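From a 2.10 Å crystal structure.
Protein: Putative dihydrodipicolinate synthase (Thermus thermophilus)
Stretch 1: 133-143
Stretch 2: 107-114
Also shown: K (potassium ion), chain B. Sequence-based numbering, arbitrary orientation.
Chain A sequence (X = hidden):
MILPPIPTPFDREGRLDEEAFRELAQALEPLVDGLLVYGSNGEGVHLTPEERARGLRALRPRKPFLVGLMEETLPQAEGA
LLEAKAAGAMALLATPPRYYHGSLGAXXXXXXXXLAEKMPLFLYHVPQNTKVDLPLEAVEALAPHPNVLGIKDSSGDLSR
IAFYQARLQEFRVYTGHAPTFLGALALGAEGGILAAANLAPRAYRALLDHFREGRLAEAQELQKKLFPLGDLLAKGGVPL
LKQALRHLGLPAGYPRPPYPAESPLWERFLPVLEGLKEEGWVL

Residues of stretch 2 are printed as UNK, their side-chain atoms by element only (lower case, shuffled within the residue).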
# COMPACT_ATOMS: atom_id res chain seq x y z
N ASP A 133 10.49 6.14 0.80
CA ASP A 133 10.75 6.21 2.22
C ASP A 133 12.16 6.71 2.54
O ASP A 133 13.04 6.74 1.68
CB ASP A 133 10.53 4.82 2.83
CG ASP A 133 10.59 4.82 4.34
OD1 ASP A 133 10.07 5.77 4.96
OD2 ASP A 133 11.16 3.87 4.92
N LEU A 134 12.33 7.16 3.78
CA LEU A 134 13.62 7.62 4.29
C LEU A 134 13.66 6.91 5.64
O LEU A 134 13.24 7.46 6.66
CB LEU A 134 13.65 9.14 4.48
CG LEU A 134 14.97 9.70 5.03
CD1 LEU A 134 16.15 9.22 4.20
CD2 LEU A 134 14.92 11.22 5.02
N PRO A 135 14.13 5.66 5.65
CA PRO A 135 14.23 4.82 6.85
C PRO A 135 14.82 5.54 8.05
O PRO A 135 15.75 6.33 7.92
CB PRO A 135 15.10 3.66 6.40
CG PRO A 135 14.75 3.53 4.95
CD PRO A 135 14.73 4.97 4.49
N LEU A 136 14.25 5.27 9.23
CA LEU A 136 14.75 5.88 10.45
C LEU A 136 16.20 5.42 10.67
O LEU A 136 17.00 6.15 11.25
CB LEU A 136 13.86 5.49 11.64
CG LEU A 136 12.44 6.07 11.58
CD1 LEU A 136 11.58 5.51 12.71
CD2 LEU A 136 12.52 7.58 11.66
N GLU A 137 16.52 4.22 10.19
CA GLU A 137 17.88 3.70 10.32
C GLU A 137 18.84 4.63 9.58
O GLU A 137 19.93 4.92 10.07
CB GLU A 137 18.01 2.30 9.71
CG GLU A 137 17.32 1.17 10.47
CD GLU A 137 15.80 1.28 10.45
OE1 GLU A 137 15.24 1.78 9.45
OE2 GLU A 137 15.17 0.83 11.44
N ALA A 138 18.43 5.09 8.40
CA ALA A 138 19.26 6.00 7.61
C ALA A 138 19.37 7.35 8.30
O ALA A 138 20.45 7.95 8.32
CB ALA A 138 18.66 6.16 6.21
N VAL A 139 18.27 7.83 8.85
CA VAL A 139 18.29 9.12 9.55
C VAL A 139 19.27 9.06 10.72
O VAL A 139 20.02 10.00 10.95
CB VAL A 139 16.88 9.50 10.09
CG1 VAL A 139 16.96 10.81 10.87
CG2 VAL A 139 15.89 9.63 8.93
N GLU A 140 19.26 7.95 11.45
CA GLU A 140 20.15 7.80 12.59
C GLU A 140 21.62 7.71 12.17
O GLU A 140 22.51 8.19 12.87
CB GLU A 140 19.76 6.58 13.42
CG GLU A 140 20.69 6.32 14.61
CD GLU A 140 20.06 5.45 15.68
OE1 GLU A 140 19.20 4.62 15.34
OE2 GLU A 140 20.45 5.59 16.86
N ALA A 141 21.87 7.11 11.01
CA ALA A 141 23.23 6.99 10.51
C ALA A 141 23.75 8.34 10.05
O ALA A 141 24.94 8.63 10.17
CB ALA A 141 23.28 5.99 9.35
N LEU A 142 22.86 9.18 9.51
CA LEU A 142 23.25 10.50 9.02
C LEU A 142 23.29 11.57 10.10
O LEU A 142 24.02 12.55 9.98
CB LEU A 142 22.28 10.93 7.91
CG LEU A 142 22.35 10.11 6.62
CD1 LEU A 142 21.14 10.39 5.75
CD2 LEU A 142 23.64 10.45 5.88
N ALA A 143 22.50 11.37 11.15
CA ALA A 143 22.41 12.33 12.24
C ALA A 143 23.74 12.78 12.85
O ALA A 143 23.87 13.92 13.24
CB ALA A 143 21.50 11.78 13.34
N UNK A 107 23.46 3.87 -1.52
CA UNK A 107 23.65 5.09 -2.27
C UNK A 107 22.91 6.25 -1.63
O UNK A 107 23.19 7.42 -1.91
N UNK A 108 21.94 5.94 -0.78
CA UNK A 108 21.17 6.97 -0.08
C UNK A 108 22.10 7.76 0.82
O UNK A 108 22.06 8.99 0.84
c UNK A 108 18.30 6.56 2.52
c UNK A 108 18.43 8.25 0.69
c UNK A 108 19.23 7.33 1.61
c UNK A 108 20.06 6.34 0.77
N UNK A 109 22.93 7.04 1.58
CA UNK A 109 23.87 7.68 2.48
C UNK A 109 24.93 8.42 1.68
O UNK A 109 25.33 9.53 2.04
c UNK A 109 23.58 5.79 4.24
c UNK A 109 24.54 6.63 3.39
c UNK A 109 24.37 4.76 5.04
c UNK A 109 22.79 6.70 5.17
N UNK A 110 25.39 7.81 0.59
CA UNK A 110 26.39 8.44 -0.26
C UNK A 110 25.87 9.76 -0.81
O UNK A 110 26.62 10.73 -0.92
n UNK A 110 26.89 3.17 -2.14
c UNK A 110 26.74 3.96 -3.20
n UNK A 110 25.96 3.58 -4.20
c UNK A 110 28.25 5.64 -2.20
c UNK A 110 26.79 7.53 -1.43
c UNK A 110 27.51 6.25 -1.02
n UNK A 110 27.37 5.13 -3.25
N UNK A 111 24.59 9.79 -1.15
CA UNK A 111 23.97 10.99 -1.70
C UNK A 111 24.03 12.14 -0.70
O UNK A 111 24.56 13.21 -0.99
c UNK A 111 20.11 13.60 -2.75
c UNK A 111 22.51 10.71 -2.07
c UNK A 111 22.16 12.25 -4.05
c UNK A 111 21.51 13.31 -4.68
c UNK A 111 20.49 13.98 -4.02
c UNK A 111 20.77 12.54 -2.12
c UNK A 111 21.80 11.85 -2.76
o UNK A 111 19.85 15.03 -4.63
N UNK A 112 23.50 11.92 0.50
CA UNK A 112 23.48 12.94 1.53
C UNK A 112 24.87 13.34 2.03
O UNK A 112 25.11 14.51 2.33
o UNK A 112 17.03 12.97 1.73
c UNK A 112 18.94 11.59 2.15
c UNK A 112 21.13 12.60 2.44
c UNK A 112 20.55 13.85 2.23
c UNK A 112 20.31 11.48 2.39
c UNK A 112 19.18 13.98 1.99
c UNK A 112 22.62 12.48 2.71
c UNK A 112 18.39 12.85 1.95
N UNK A 113 25.78 12.38 2.13
CA UNK A 113 27.12 12.69 2.60
C UNK A 113 27.86 13.56 1.59
O UNK A 113 28.63 14.43 1.96
c UNK A 113 27.25 10.56 3.97
c UNK A 113 27.95 9.24 4.20
o UNK A 113 28.65 8.77 3.28
o UNK A 113 27.80 8.68 5.30
c UNK A 113 27.90 11.40 2.88
N UNK A 114 27.59 13.33 0.31
CA UNK A 114 28.22 14.12 -0.74
C UNK A 114 27.73 15.56 -0.66
O UNK A 114 28.53 16.50 -0.73
c UNK A 114 27.89 13.54 -2.11
K K B . 24.09 16.77 13.25
O HOH W 1 26.79 16.23 14.74
O HOH W 2 24.43 19.86 13.58

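Position 107 carries no side-chain atoms beyond its CA, so it is Gly107. Nothing of stretch 1 lies near it; its O accepts a 2.9 Å hydrogen bond from the N of position 111, which places it in the helix.

Position 108 has four carbons, forked at the second, on a CB directed toward stretch 1. One terminal carbon lies 3.7 Å from Ala138 CB and 3.8 Å from Leu134 CD1. An all-carbon chain that forks one atom beyond CB is leucine: Leu108, with chi1 t and chi2 p. The same atom, CD2, is 4.4 Å from Pro135 CD, so a single methyl touches three residues around the start of the other helix.

Position 109 again shows four carbons forked at the second. Its CB points sideways, but a terminal carbon comes within 3.7 Å of Leu142 CG and 4.3 Å of both Ala138 CB and Ala141 CB. This is Leu109, chi1 m and chi2 t, and the shared carbon is CD2.

Position 110 has three carbons, a nitrogen, then a carbon bearing two more nitrogens: a guanidinium, hence Arg110. Its CB points away, and its side chain makes no contact with stretch 1.

Position 111 has one carbon followed by a six-carbon ring bearing one oxygen. That is a phenol, Tyr111; its side chain takes no part in the contact.

Position 112 has the same composition, but its CB points toward stretch 1. One ring carbon lies 3.6 Å from Leu142 CD1 and another 4.2 Å from Leu134 CD1. This is Tyr112; the two carbons are CD1 and CE1 respectively, and both leucine methyls approach the ring obliquely. Its OH is hydrogen-bonded elsewhere in the structure.

Position 113 has three carbons, the third carrying two oxygens, and its second carbon lies 4.1 Å from Leu142 CD2. A carboxylate two methylenes from CA is Glu113, touching through CG.

Position 114 has a single carbon, CB, and is Ala114, out of reach of stretch 1.

The contact is built from apolar packing, with no hydrogen bond across it, and buries 334 Å² summed over both sides. The helix axes approach to 10.7 Å, their directions 37° apart. Ala138 CA and Leu109 CA form the closest CA pair, at 7.1 Å. The small Ala138 side chain meets methyls of both Leu108 and Leu109. Leu142, with 82 Å² covered, reaches Leu109, Tyr112 and Glu113, while Leu134 extends the packing from the loop before the helix to Leu108 and Tyr112.

Stretch 2 (107-114) GLLRYYEA
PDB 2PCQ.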